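Local coordinates for DUF4848 domain-containing protein (Bacteroides thetaiotaomicron, PDB 4LB8) that is of unknown function but is probably made with a signal sequence and exported as a lipid-anchored protein, at residues T26-Y36 against F126-D137; Y115-N123 against D142-R151. All coordinates share one frame; numbering follows the deposited sequence.

Along the chain the four segments alternate: 26-36, 115-123, 126-137, then 142-151. Interaction 1 pairs the two central strands of the four-stranded mixed sheet and includes the start of helix 33-44. Interaction 2 lies about 17 Å away, centre to centre, where the loop before strand 132-135 meets the chain leaving strand 138-141. The two contacts touch: Tyr36 OH pairs with Asn123 OD1, Gly131 O with Asp142 N, and Val127 packs on Leu118. The N-terminal sheet is thus tied to the segment that leads on to the C-terminal beta sheets. Interaction 2 also meets the second subunit, whereas no other chain of the assembly touches interaction 1.

Interaction 1: T26-Y36 against F126-D137; sequences TMIKFKDVESY and FVNMKGEFMIGD
Phe30 meets Phe126 edge to face: Phe30 CZ points at the middle of the Phe126 ring, 3.6 Å from Phe126 CG, with the planes 80° apart. Tyr36 and Phe133 lie nearly parallel but offset, with little ring over ring; Tyr36 CE1 comes 3.9 Å from Phe133 CZ. Ile135 CD1 touches both Tyr36 CB (3.7 Å) and Phe30 CD2. On the side of Lys29 and Met134, the selenomethionine Met27 bends at chi2 and chi3 and lays SE across Met134 CG at 3.8 Å. Lys29 NZ curls onto Gly136 O (2.9 Å), arriving above the carbonyl plane. Asn128 holds CG between its backbone N and carbonyl carbon (chi1 61°), which aims ND2 at Thr26 O, 2.7 Å away and in the amide plane; its OD1 accepts Lys130 N, which closes an Asx turn, and Glu132 N from the opposite face. With an alanine in place of Asn128, Thr26 O would probably lose this donor and the 128-131 turn the acceptor that braces it. A water accepts from Ile28 N and donates to Phe126 O and Glu132 O. Bonds from Met134 N to Ile28 O, Phe30 N to Met134 O and Gly136 N to Phe30 O pair strands 27-30 and 132-135 in parallel, with helix 33-44 over Phe30 and Phe126: a beta-alpha-beta crossover made through several helices.

Interaction 2: Y115-N123 against D142-R151; sequences YSRLVYVAN and DKVYTDFKER
Val119 holds CG2 opposite its carbonyl carbon and Tyr145 does the same with CG (chi1 -68°), and the methyl comes to rest over the centre of the tyrosine ring, a CH-pi contact 4.0 Å from Val119 CG2 to the ring centroid. These side chains flank an isolated beta bridge of Leu118 with Val144, where two loop segments are held together without forming a full sheet. Tyr145 N donates to Arg117 O (2.6 Å) in the carbonyl plane, while Val119 N reaches Lys143 O from above its plane. The other face of the Tyr145 ring is covered by Arg151 CB, giving the ring an aliphatic neighbour on each face.

At one end, Phe148 swings CG away from its backbone N (chi1 -177°) and sets its edge over the face of Tyr115, CE1 lying 3.6 Å from Tyr115 CD2; the planes are only 53° apart, so this is a tilted edge-to-face pair. The guanidinium of Arg151 turns one face to the same tyrosine, NH1 standing 3.7 Å from Tyr115 CE1. Tyr115 OH bonds to Asp111. The second subunit joins here, its Arg208 making a cation-pi contact with Tyr115 and its Tyr184 another with Arg151.

Along the bridge, the extended Lys143 runs its aliphatic chain past Val119 CG2 and beside Tyr120, with CD 3.7 Å from Tyr120 OH. At the far end the buried carboxylate of Asp142 is well supplied with donors. Its OD1 takes a water, and OD2 takes a second water that also bonds Tyr120 N and Lys143 O. Asn123, whose OD1 is engaged by Tyr36 OH, sends ND2 to Asp142 OD2 at 2.8 Å, from above the carboxylate plane.

Interaction 1: T26-Y36 against F126-D137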
loop_
_atom_site.group_PDB
_atom_site.type_symbol
_atom_site.label_atom_id
_atom_site.label_comp_id
_atom_site.label_asym_id
_atom_site.label_seq_id
_atom_site.Cartn_x
_atom_site.Cartn_y
_atom_site.Cartn_z
ATOM N N THR A 26 7.470 32.334 28.806
ATOM C CA THR A 26 7.058 32.212 27.400
ATOM C C THR A 26 8.254 31.970 26.456
ATOM O O THR A 26 8.066 31.885 25.244
ATOM C CB THR A 26 6.257 33.469 26.977
ATOM O OG1 THR A 26 7.099 34.626 26.979
ATOM C CG2 THR A 26 5.041 33.715 27.861
HETATM N N MSE A 27 9.472 31.847 27.002
HETATM C CA MSE A 27 10.660 31.642 26.186
HETATM C C MSE A 27 11.736 30.846 26.922
HETATM O O MSE A 27 12.073 31.183 28.053
HETATM C CB MSE A 27 11.231 33.018 25.759
HETATM C CG MSE A 27 12.378 32.943 24.738
HETATM SE SE MSE A 27 11.823 32.344 22.949
HETATM C CE MSE A 27 10.923 33.960 22.437
ATOM N N ILE A 28 12.308 29.826 26.262
ATOM C CA ILE A 28 13.463 29.058 26.753
ATOM C C ILE A 28 14.709 29.703 26.133
ATOM O O ILE A 28 14.754 29.906 24.920
ATOM C CB ILE A 28 13.375 27.518 26.452
ATOM C CG1 ILE A 28 12.351 26.792 27.346
ATOM C CG2 ILE A 28 14.746 26.826 26.530
ATOM C CD1 ILE A 28 12.773 26.419 28.793
ATOM N N LYS A 29 15.701 30.036 26.963
ATOM C CA LYS A 29 16.965 30.597 26.509
ATOM C C LYS A 29 18.095 29.659 26.921
ATOM O O LYS A 29 18.167 29.261 28.077
ATOM C CB LYS A 29 17.179 32.018 27.071
ATOM C CG LYS A 29 18.474 32.721 26.635
ATOM C CD LYS A 29 18.867 33.783 27.653
ATOM C CE LYS A 29 19.566 35.016 27.097
ATOM N NZ LYS A 29 18.635 35.922 26.346
ATOM N N PHE A 30 18.945 29.281 25.961
ATOM C CA PHE A 30 20.136 28.473 26.200
ATOM C C PHE A 30 21.335 29.403 26.211
ATOM O O PHE A 30 21.281 30.473 25.598
ATOM C CB PHE A 30 20.294 27.364 25.147
ATOM C CG PHE A 30 19.207 26.324 25.227
ATOM C CD1 PHE A 30 19.201 25.374 26.251
ATOM C CD2 PHE A 30 18.165 26.308 24.300
ATOM C CE1 PHE A 30 18.178 24.423 26.336
ATOM C CE2 PHE A 30 17.149 25.352 24.387
ATOM C CZ PHE A 30 17.167 24.410 25.397
ATOM N N LYS A 31 22.394 29.025 26.938
ATOM C CA LYS A 31 23.630 29.815 27.073
ATOM C C LYS A 31 24.327 29.910 25.702
ATOM O O LYS A 31 24.670 31.010 25.271
ATOM C CB LYS A 31 24.549 29.183 28.153
ATOM C CG LYS A 31 25.925 29.825 28.341
ATOM C CD LYS A 31 26.675 29.228 29.543
ATOM C CE LYS A 31 27.789 28.269 29.171
ATOM N NZ LYS A 31 29.024 28.982 28.737
ATOM N N ASP A 32 24.465 28.761 25.010
ATOM C CA ASP A 32 25.137 28.614 23.716
ATOM C C ASP A 32 24.592 27.392 22.933
ATOM O O ASP A 32 23.625 26.770 23.374
ATOM C CB ASP A 32 26.666 28.495 23.916
ATOM C CG ASP A 32 27.105 27.671 25.106
ATOM O OD1 ASP A 32 26.542 26.573 25.319
ATOM O OD2 ASP A 32 28.026 28.101 25.807
ATOM N N VAL A 33 25.196 27.073 21.765
ATOM C CA VAL A 33 24.773 25.949 20.939
ATOM C C VAL A 33 25.015 24.616 21.703
ATOM O O VAL A 33 24.158 23.722 21.661
ATOM C CB VAL A 33 25.443 25.977 19.533
ATOM C CG1 VAL A 33 25.189 24.678 18.764
ATOM C CG2 VAL A 33 24.934 27.162 18.717
ATOM N N GLU A 34 26.159 24.527 22.415
ATOM C CA GLU A 34 26.629 23.374 23.186
ATOM C C GLU A 34 25.626 23.010 24.292
ATOM O O GLU A 34 25.274 21.833 24.427
ATOM C CB GLU A 34 28.032 23.673 23.755
ATOM C CG GLU A 34 28.655 22.568 24.594
ATOM C CD GLU A 34 29.584 23.042 25.698
ATOM O OE1 GLU A 34 29.301 24.096 26.316
ATOM O OE2 GLU A 34 30.576 22.330 25.976
ATOM N N SER A 35 25.120 24.027 25.017
ATOM C CA SER A 35 24.111 23.881 26.067
ATOM C C SER A 35 22.817 23.315 25.497
ATOM O O SER A 35 22.272 22.356 26.041
ATOM C CB SER A 35 23.849 25.223 26.747
ATOM O OG SER A 35 25.029 25.658 27.400
ATOM N N TYR A 36 22.361 23.880 24.372
ATOM C CA TYR A 36 21.136 23.492 23.681
ATOM C C TYR A 36 21.227 22.015 23.210
ATOM O O TYR A 36 20.359 21.214 23.568
ATOM C CB TYR A 36 20.842 24.481 22.509
ATOM C CG TYR A 36 20.043 23.874 21.381
ATOM C CD1 TYR A 36 18.702 23.537 21.553
ATOM C CD2 TYR A 36 20.650 23.538 20.177
ATOM C CE1 TYR A 36 17.986 22.885 20.554
ATOM C CE2 TYR A 36 19.942 22.891 19.170
ATOM C CZ TYR A 36 18.613 22.557 19.369
ATOM O OH TYR A 36 17.910 21.942 18.372
ATOM N N PHE A 126 11.416 22.196 23.652
ATOM C CA PHE A 126 11.834 23.520 24.072
ATOM C C PHE A 126 11.113 24.668 23.353
ATOM O O PHE A 126 11.029 25.742 23.952
ATOM C CB PHE A 126 13.352 23.667 23.919
ATOM C CG PHE A 126 14.209 22.567 24.519
ATOM C CD1 PHE A 126 14.133 22.262 25.872
ATOM C CD2 PHE A 126 15.135 21.884 23.742
ATOM C CE1 PHE A 126 14.955 21.267 26.435
ATOM C CE2 PHE A 126 15.965 20.903 24.307
ATOM C CZ PHE A 126 15.861 20.590 25.646
ATOM N N VAL A 127 10.576 24.460 22.112
ATOM C CA VAL A 127 9.832 25.506 21.392
ATOM C C VAL A 127 8.566 25.905 22.167
ATOM O O VAL A 127 7.938 25.066 22.818
ATOM C CB VAL A 127 9.462 25.193 19.909
ATOM C CG1 VAL A 127 10.679 25.235 18.995
ATOM C CG2 VAL A 127 8.688 23.883 19.765
ATOM N N ASN A 128 8.205 27.187 22.092
ATOM C CA ASN A 128 7.016 27.712 22.733
ATOM C C ASN A 128 5.824 27.597 21.772
ATOM O O ASN A 128 5.880 26.852 20.783
ATOM C CB ASN A 128 7.236 29.168 23.217
ATOM C CG ASN A 128 7.564 30.201 22.152
ATOM O OD1 ASN A 128 7.377 30.008 20.946
ATOM N ND2 ASN A 128 8.023 31.352 22.595
HETATM N N MSE A 129 4.769 28.374 22.039
HETATM C CA MSE A 129 3.543 28.336 21.263
HETATM C C MSE A 129 3.677 28.952 19.849
HETATM O O MSE A 129 2.787 28.719 19.016
HETATM C CB MSE A 129 2.405 28.986 22.065
HETATM C CG MSE A 129 2.067 28.209 23.359
HETATM SE SE MSE A 129 1.827 26.267 23.087
HETATM C CE MSE A 129 3.380 25.567 23.798
ATOM N N LYS A 130 4.798 29.689 19.566
ATOM C CA LYS A 130 5.091 30.300 18.255
ATOM C C LYS A 130 6.240 29.553 17.532
ATOM O O LYS A 130 6.713 30.005 16.485
ATOM C CB LYS A 130 5.439 31.790 18.412
ATOM C CG LYS A 130 4.280 32.668 18.893
ATOM C CD LYS A 130 4.693 34.135 19.074
ATOM C CE LYS A 130 4.288 35.003 17.895
ATOM N NZ LYS A 130 4.680 36.428 18.083
ATOM N N GLY A 131 6.690 28.439 18.123
ATOM C CA GLY A 131 7.780 27.624 17.598
ATOM C C GLY A 131 9.118 28.302 17.756
ATOM O O GLY A 131 9.977 28.191 16.878
ATOM N N GLU A 132 9.311 28.984 18.900
ATOM C CA GLU A 132 10.528 29.716 19.206
ATOM C C GLU A 132 11.240 29.262 20.460
ATOM O O GLU A 132 10.615 28.839 21.452
ATOM C CB GLU A 132 10.210 31.202 19.390
ATOM C CG GLU A 132 9.777 31.897 18.120
ATOM C CD GLU A 132 9.130 33.248 18.321
ATOM O OE1 GLU A 132 8.829 33.616 19.482
ATOM O OE2 GLU A 132 8.880 33.923 17.298
ATOM N N PHE A 133 12.569 29.453 20.431
ATOM C CA PHE A 133 13.505 29.305 21.550
ATOM C C PHE A 133 14.683 30.217 21.238
ATOM O O PHE A 133 14.797 30.711 20.103
ATOM C CB PHE A 133 13.922 27.858 21.864
ATOM C CG PHE A 133 14.758 27.181 20.815
ATOM C CD1 PHE A 133 14.159 26.512 19.748
ATOM C CD2 PHE A 133 16.148 27.201 20.891
ATOM C CE1 PHE A 133 14.937 25.899 18.758
ATOM C CE2 PHE A 133 16.928 26.586 19.903
ATOM C CZ PHE A 133 16.316 25.943 18.841
HETATM N N MSE A 134 15.539 30.463 22.250
HETATM C CA MSE A 134 16.670 31.356 22.083
HETATM C C MSE A 134 18.001 30.735 22.452
HETATM O O MSE A 134 18.075 29.942 23.402
HETATM C CB MSE A 134 16.461 32.624 22.913
HETATM C CG MSE A 134 15.401 33.550 22.337
HETATM SE SE MSE A 134 15.360 35.215 23.292
HETATM C CE MSE A 134 16.909 36.074 22.472
ATOM N N ILE A 135 19.064 31.123 21.689
ATOM C CA ILE A 135 20.482 30.788 21.941
ATOM C C ILE A 135 21.151 32.122 22.264
ATOM O O ILE A 135 21.395 32.927 21.347
ATOM C CB ILE A 135 21.206 30.004 20.787
ATOM C CG1 ILE A 135 20.427 28.752 20.281
ATOM C CG2 ILE A 135 22.665 29.672 21.172
ATOM C CD1 ILE A 135 19.912 27.854 21.293
ATOM N N GLY A 136 21.353 32.380 23.556
ATOM C CA GLY A 136 21.879 33.649 24.046
ATOM C C GLY A 136 20.959 34.778 23.615
ATOM O O GLY A 136 19.763 34.744 23.910
ATOM N N ASP A 137 21.482 35.734 22.823
ATOM C CA ASP A 137 20.671 36.855 22.343
ATOM C C ASP A 137 20.038 36.563 20.972
ATOM O O ASP A 137 19.334 37.427 20.426
ATOM C CB ASP A 137 21.484 38.146 22.321
ATOM C CG ASP A 137 21.621 38.785 23.697
ATOM O OD1 ASP A 137 20.671 38.666 24.507
ATOM O OD2 ASP A 137 22.670 39.423 23.955
HETATM O O HOH W 1 10.974 28.668 24.098
#

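Interaction 2: Y115-N123 against D142-R151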
loop_
_atom_site.group_PDB
_atom_site.type_symbol
_atom_site.label_atom_id
_atom_site.label_comp_id
_atom_site.label_asym_id
_atom_site.label_seq_id
_atom_site.Cartn_x
_atom_site.Cartn_y
_atom_site.Cartn_z
ATOM N N TYR A 115 -0.657 17.185 14.283
ATOM C CA TYR A 115 0.772 16.982 14.024
ATOM C C TYR A 115 1.598 18.211 14.320
ATOM O O TYR A 115 1.114 19.341 14.148
ATOM C CB TYR A 115 0.992 16.605 12.554
ATOM C CG TYR A 115 0.551 15.203 12.224
ATOM C CD1 TYR A 115 1.431 14.130 12.337
ATOM C CD2 TYR A 115 -0.754 14.940 11.796
ATOM C CE1 TYR A 115 1.040 12.835 12.010
ATOM C CE2 TYR A 115 -1.165 13.642 11.498
ATOM C CZ TYR A 115 -0.263 12.594 11.601
ATOM O OH TYR A 115 -0.644 11.307 11.314
ATOM N N SER A 116 2.877 17.995 14.695
ATOM C CA SER A 116 3.842 19.093 14.871
ATOM C C SER A 116 4.143 19.645 13.479
ATOM O O SER A 116 4.126 18.891 12.507
ATOM C CB SER A 116 5.117 18.582 15.545
ATOM O OG SER A 116 5.893 19.567 16.212
ATOM N N ARG A 117 4.375 20.953 13.375
ATOM C CA ARG A 117 4.743 21.610 12.116
ATOM C C ARG A 117 6.266 21.541 11.946
ATOM O O ARG A 117 6.750 21.758 10.860
ATOM C CB ARG A 117 4.240 23.061 12.082
ATOM C CG ARG A 117 2.733 23.141 11.893
ATOM C CD ARG A 117 2.226 24.577 11.905
ATOM N NE ARG A 117 0.767 24.671 11.758
ATOM C CZ ARG A 117 0.129 24.652 10.592
ATOM N NH1 ARG A 117 0.807 24.532 9.455
ATOM N NH2 ARG A 117 -1.197 24.725 10.554
ATOM N N LEU A 118 6.991 21.152 13.001
ATOM C CA LEU A 118 8.449 21.051 13.088
ATOM C C LEU A 118 9.070 20.006 12.188
ATOM O O LEU A 118 8.653 18.850 12.168
ATOM C CB LEU A 118 8.883 20.717 14.535
ATOM C CG LEU A 118 8.658 21.760 15.617
ATOM C CD1 LEU A 118 9.202 21.279 16.939
ATOM C CD2 LEU A 118 9.288 23.086 15.261
ATOM N N VAL A 119 10.141 20.402 11.517
ATOM C CA VAL A 119 10.957 19.504 10.696
ATOM C C VAL A 119 11.865 18.742 11.683
ATOM O O VAL A 119 11.951 17.515 11.643
ATOM C CB VAL A 119 11.764 20.294 9.622
ATOM C CG1 VAL A 119 12.635 19.371 8.788
ATOM C CG2 VAL A 119 10.851 21.127 8.750
ATOM N N TYR A 120 12.502 19.492 12.596
ATOM C CA TYR A 120 13.408 18.986 13.624
ATOM C C TYR A 120 12.562 18.763 14.865
ATOM O O TYR A 120 12.462 19.602 15.758
ATOM C CB TYR A 120 14.570 19.980 13.812
ATOM C CG TYR A 120 15.180 20.419 12.490
ATOM C CD1 TYR A 120 15.523 19.487 11.513
ATOM C CD2 TYR A 120 15.371 21.766 12.197
ATOM C CE1 TYR A 120 16.022 19.883 10.277
ATOM C CE2 TYR A 120 15.897 22.173 10.969
ATOM C CZ TYR A 120 16.239 21.224 10.022
ATOM O OH TYR A 120 16.788 21.589 8.820
ATOM N N VAL A 121 11.904 17.606 14.853
ATOM C CA VAL A 121 10.871 17.104 15.755
ATOM C C VAL A 121 11.209 17.173 17.258
ATOM O O VAL A 121 10.327 17.533 18.055
ATOM C CB VAL A 121 10.393 15.673 15.357
ATOM C CG1 VAL A 121 9.662 15.706 14.031
ATOM C CG2 VAL A 121 11.529 14.643 15.329
ATOM N N ALA A 122 12.447 16.805 17.651
ATOM C CA ALA A 122 12.836 16.763 19.072
ATOM C C ALA A 122 12.857 18.168 19.692
ATOM O O ALA A 122 12.736 18.278 20.892
ATOM C CB ALA A 122 14.171 16.061 19.255
ATOM N N ASN A 123 12.863 19.229 18.876
ATOM C CA ASN A 123 12.819 20.610 19.373
ATOM C C ASN A 123 11.477 20.956 20.067
ATOM O O ASN A 123 11.407 21.985 20.744
ATOM C CB ASN A 123 13.097 21.595 18.255
ATOM C CG ASN A 123 14.557 21.735 17.973
ATOM O OD1 ASN A 123 15.382 21.494 18.834
ATOM N ND2 ASN A 123 14.928 22.167 16.779
ATOM N N ASP A 142 11.965 28.067 14.829
ATOM C CA ASP A 142 12.291 26.763 14.284
ATOM C C ASP A 142 11.550 26.443 12.989
ATOM O O ASP A 142 10.388 26.849 12.785
ATOM C CB ASP A 142 12.121 25.641 15.327
ATOM C CG ASP A 142 13.157 24.531 15.203
ATOM O OD1 ASP A 142 14.330 24.838 14.883
ATOM O OD2 ASP A 142 12.797 23.360 15.408
ATOM N N LYS A 143 12.298 25.738 12.096
ATOM C CA LYS A 143 11.878 25.263 10.773
ATOM C C LYS A 143 10.592 24.463 10.879
ATOM O O LYS A 143 10.491 23.522 11.677
ATOM C CB LYS A 143 12.982 24.421 10.085
ATOM C CG LYS A 143 12.734 24.214 8.588
ATOM C CD LYS A 143 13.931 23.661 7.839
ATOM C CE LYS A 143 13.661 23.704 6.348
ATOM N NZ LYS A 143 14.822 23.228 5.545
ATOM N N VAL A 144 9.600 24.870 10.078
ATOM C CA VAL A 144 8.288 24.222 10.057
ATOM C C VAL A 144 7.928 23.773 8.650
ATOM O O VAL A 144 8.537 24.217 7.678
ATOM C CB VAL A 144 7.154 25.102 10.664
ATOM C CG1 VAL A 144 7.404 25.402 12.142
ATOM C CG2 VAL A 144 6.918 26.383 9.858
ATOM N N TYR A 145 6.968 22.866 8.555
ATOM C CA TYR A 145 6.373 22.452 7.287
ATOM C C TYR A 145 5.299 23.501 6.923
ATOM O O TYR A 145 4.586 24.003 7.820
ATOM C CB TYR A 145 5.764 21.045 7.377
ATOM C CG TYR A 145 6.775 19.933 7.549
ATOM C CD1 TYR A 145 7.605 19.549 6.494
ATOM C CD2 TYR A 145 6.851 19.211 8.734
ATOM C CE1 TYR A 145 8.525 18.512 6.638
ATOM C CE2 TYR A 145 7.759 18.165 8.888
ATOM C CZ TYR A 145 8.592 17.815 7.834
ATOM O OH TYR A 145 9.500 16.792 7.979
ATOM N N THR A 146 5.210 23.860 5.624
ATOM C CA THR A 146 4.212 24.826 5.125
ATOM C C THR A 146 2.816 24.214 5.246
ATOM O O THR A 146 1.878 24.869 5.706
ATOM C CB THR A 146 4.520 25.222 3.676
ATOM O OG1 THR A 146 4.589 24.020 2.900
ATOM C CG2 THR A 146 5.836 26.019 3.546
ATOM N N ASP A 147 2.715 22.931 4.871
ATOM C CA ASP A 147 1.488 22.138 4.862
ATOM C C ASP A 147 1.810 20.696 5.221
ATOM O O ASP A 147 2.982 20.319 5.191
ATOM C CB ASP A 147 0.810 22.222 3.468
ATOM C CG ASP A 147 1.703 21.848 2.284
ATOM O OD1 ASP A 147 2.112 20.669 2.197
ATOM O OD2 ASP A 147 1.956 22.726 1.424
ATOM N N PHE A 148 0.775 19.885 5.533
ATOM C CA PHE A 148 0.937 18.472 5.885
ATOM C C PHE A 148 1.531 17.650 4.712
ATOM O O PHE A 148 2.319 16.727 4.943
ATOM C CB PHE A 148 -0.402 17.861 6.351
ATOM C CG PHE A 148 -0.235 16.427 6.796
ATOM C CD1 PHE A 148 0.265 16.129 8.060
ATOM C CD2 PHE A 148 -0.470 15.380 5.916
ATOM C CE1 PHE A 148 0.503 14.813 8.441
ATOM C CE2 PHE A 148 -0.214 14.066 6.294
ATOM C CZ PHE A 148 0.253 13.790 7.561
ATOM N N LYS A 149 1.141 17.990 3.465
ATOM C CA LYS A 149 1.582 17.346 2.228
ATOM C C LYS A 149 3.111 17.447 2.067
ATOM O O LYS A 149 3.731 16.509 1.581
ATOM C CB LYS A 149 0.855 17.946 1.010
ATOM C CG LYS A 149 -0.640 17.617 0.959
ATOM C CD LYS A 149 -1.212 17.654 -0.472
ATOM C CE LYS A 149 -2.510 16.882 -0.643
ATOM N NZ LYS A 149 -3.714 17.700 -0.327
ATOM N N GLU A 150 3.722 18.533 2.550
ATOM C CA GLU A 150 5.172 18.724 2.491
ATOM C C GLU A 150 5.903 17.695 3.407
ATOM O O GLU A 150 6.984 17.225 3.051
ATOM C CB GLU A 150 5.512 20.167 2.861
ATOM C CG GLU A 150 6.887 20.627 2.413
ATOM C CD GLU A 150 7.429 21.806 3.208
ATOM O OE1 GLU A 150 6.640 22.731 3.510
ATOM O OE2 GLU A 150 8.632 21.789 3.555
ATOM N N ARG A 151 5.280 17.305 4.537
ATOM C CA ARG A 151 5.821 16.325 5.481
ATOM C C ARG A 151 5.808 14.901 4.900
ATOM O O ARG A 151 6.773 14.161 5.100
ATOM C CB ARG A 151 5.040 16.359 6.806
ATOM C CG ARG A 151 5.606 15.461 7.896
ATOM C CD ARG A 151 4.665 15.374 9.066
ATOM N NE ARG A 151 5.121 14.375 10.031
ATOM C CZ ARG A 151 4.598 13.158 10.155
ATOM N NH1 ARG A 151 3.580 12.782 9.385
ATOM N NH2 ARG A 151 5.072 12.314 11.061
HETATM O O HOH W 2 12.065 22.101 13.199
HETATM O O HOH W 3 16.906 24.244 15.244
#